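Local coordinates for gamma-glutamyltranspeptidase (PDB 6J3I), which probably acts as a gamma-glutamyltranspeptidase-like enzyme of the NTN-hydrolase clan, related to LmbA of lincomycin biosynthesis, at residues E60-L65 with L483-A488. The protein carries 1 engineered substitution. Residues are numbered along the deposited sequence; the frame is centred on the assembly and turned at random.
Sequences EVPILL and LTPSIA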
loop_
_atom_site.group_PDB
_atom_site.type_symbol
_atom_site.label_atom_id
_atom_site.label_comp_id
_atom_site.label_asym_id
_atom_site.label_seq_id
_atom_site.Cartn_x
_atom_site.Cartn_y
_atom_site.Cartn_z
ATOM N N GLU A 60 -2.710 -7.919 2.414
ATOM C CA GLU A 60 -1.256 -8.031 2.380
ATOM C C GLU A 60 -0.632 -6.777 2.970
ATOM O O GLU A 60 -1.310 -5.773 3.151
ATOM C CB GLU A 60 -0.756 -8.249 0.943
ATOM C CG GLU A 60 -1.464 -7.421 -0.132
ATOM C CD GLU A 60 -2.658 -8.120 -0.800
ATOM O OE1 GLU A 60 -3.626 -7.402 -1.143
ATOM O OE2 GLU A 60 -2.633 -9.358 -1.023
ATOM N N VAL A 61 0.661 -6.851 3.273
ATOM C CA VAL A 61 1.390 -5.738 3.884
ATOM C C VAL A 61 2.914 -5.881 3.750
ATOM O O VAL A 61 3.478 -6.882 4.195
ATOM C CB VAL A 61 1.005 -5.559 5.381
ATOM C CG1 VAL A 61 1.418 -6.755 6.230
ATOM C CG2 VAL A 61 1.591 -4.274 5.949
ATOM N N PRO A 62 3.580 -4.887 3.123
ATOM C CA PRO A 62 5.007 -4.680 3.343
ATOM C C PRO A 62 5.244 -3.832 4.595
ATOM O O PRO A 62 4.539 -2.849 4.813
ATOM C CB PRO A 62 5.477 -3.925 2.084
ATOM C CG PRO A 62 4.285 -3.734 1.226
ATOM C CD PRO A 62 3.070 -4.040 2.035
ATOM N N ILE A 63 6.235 -4.227 5.391
ATOM C CA ILE A 63 6.635 -3.517 6.605
ATOM C C ILE A 63 8.129 -3.260 6.493
ATOM O O ILE A 63 8.890 -4.179 6.198
ATOM C CB ILE A 63 6.368 -4.356 7.880
ATOM C CG1 ILE A 63 4.952 -4.949 7.848
ATOM C CG2 ILE A 63 6.613 -3.521 9.145
ATOM C CD1 ILE A 63 4.632 -5.886 8.994
ATOM N N LEU A 64 8.534 -2.012 6.691
ATOM C CA LEU A 64 9.933 -1.650 6.861
ATOM C C LEU A 64 10.103 -1.381 8.347
ATOM O O LEU A 64 9.323 -0.616 8.923
ATOM C CB LEU A 64 10.266 -0.383 6.069
ATOM C CG LEU A 64 10.572 -0.503 4.572
ATOM C CD1 LEU A 64 10.454 0.860 3.913
ATOM C CD2 LEU A 64 11.960 -1.074 4.321
ATOM N N LEU A 65 11.096 -2.012 8.973
ATOM C CA LEU A 65 11.391 -1.757 10.381
ATOM C C LEU A 65 12.829 -1.298 10.523
ATOM O O LEU A 65 13.723 -1.820 9.865
ATOM C CB LEU A 65 11.105 -2.969 11.265
ATOM C CG LEU A 65 11.655 -4.314 10.792
ATOM C CD1 LEU A 65 12.072 -5.181 11.973
ATOM C CD2 LEU A 65 10.641 -5.046 9.918
ATOM N N LEU A 483 2.038 -1.801 -3.114
ATOM C CA LEU A 483 2.226 -1.451 -1.703
ATOM C C LEU A 483 3.685 -1.166 -1.409
ATOM O O LEU A 483 4.536 -2.022 -1.595
ATOM C CB LEU A 483 1.710 -2.573 -0.799
ATOM C CG LEU A 483 0.265 -3.018 -1.074
ATOM C CD1 LEU A 483 -0.182 -4.046 -0.048
ATOM C CD2 LEU A 483 -0.698 -1.838 -1.128
ATOM N N THR A 484 3.964 0.032 -0.908
ATOM C CA THR A 484 5.315 0.545 -0.918
ATOM C C THR A 484 5.607 1.590 0.186
ATOM O O THR A 484 5.611 2.809 -0.057
ATOM C CB THR A 484 5.665 1.062 -2.329
ATOM O OG1 THR A 484 7.019 1.512 -2.332
ATOM C CG2 THR A 484 4.728 2.188 -2.787
ATOM N N PRO A 485 5.888 1.108 1.413
ATOM C CA PRO A 485 6.317 2.029 2.472
ATOM C C PRO A 485 7.765 2.485 2.286
ATOM O O PRO A 485 8.473 1.977 1.410
ATOM C CB PRO A 485 6.168 1.195 3.741
ATOM C CG PRO A 485 6.356 -0.211 3.288
ATOM C CD PRO A 485 5.946 -0.297 1.849
ATOM N N SER A 486 8.186 3.421 3.133
ATOM C CA SER A 486 9.485 4.081 3.019
ATOM C C SER A 486 10.108 4.367 4.377
ATOM O O SER A 486 9.404 4.716 5.328
ATOM C CB SER A 486 9.342 5.415 2.284
ATOM O OG SER A 486 8.834 5.256 0.972
ATOM N N ILE A 487 11.433 4.226 4.447
ATOM C CA ILE A 487 12.232 4.692 5.576
ATOM C C ILE A 487 13.448 5.405 5.010
ATOM O O ILE A 487 14.224 4.812 4.257
ATOM C CB ILE A 487 12.690 3.553 6.522
ATOM C CG1 ILE A 487 11.518 3.105 7.405
ATOM C CG2 ILE A 487 13.866 4.017 7.402
ATOM C CD1 ILE A 487 11.836 1.998 8.393
ATOM N N ALA A 488 13.623 6.665 5.403
ATOM C CA ALA A 488 14.725 7.491 4.925
ATOM C C ALA A 488 15.798 7.604 6.000
ATOM O O ALA A 488 15.488 7.782 7.183
ATOM C CB ALA A 488 14.225 8.865 4.533
#
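P62 sets its ring against L483 and P485 in the buried interior of the NTN-hydrolase fold, where two beta layers face each other between helices. The evidence for layers, not paired neighbours, is that P62 and L64 point toward L483, P485 and I487 and these point back, while backbone bonds go to other partners: I63 to L75, L64 to A435, I487 to C271. No hydrogen bond joins the segments; strands 61-65 and 486-488 have axes 7.4 Å apart and run at 17° to each other. Helix 111-122 covers the other face of the first strand at V61, I63 and L65, while helix 506-519 touches T484 and A488 behind the second segment.

The two prolines share the middle. P62 crosses L483 at about a right angle, its CD 3.5 Å from L483 CB and its CG 3.3 Å from L483 O; further along, P62 CB meets P485 CD at 3.7 Å. The contact is returned by P485, whose CG lies 3.5 Å from P62 O. An alanine in place of P62 would keep CB against P485 but lose CG and CD, which would probably leave L483 CB without its ring partner and open a gap over L483.

At one end, E60 also crosses L483 at roughly a right angle, presenting its CG to L483 CD1 at 3.6 Å. A bend at chi2 (-93°) turns the carboxylate aside, and OE1 forms a salt bridge with R459. L483 additionally touches A421, apparently the engineered alanine, at the position where this family carries its nucleophilic threonine.

At the other end, L64 lowers CD1 onto the backbone, 3.4 Å from P485 O, a carbonyl that accepts a hydrogen bond from K272 NZ. I487 answers from its own strand: an extended chi2 (-179°) carries CD1 past CG1 to lie 3.7 Å from L64 CB.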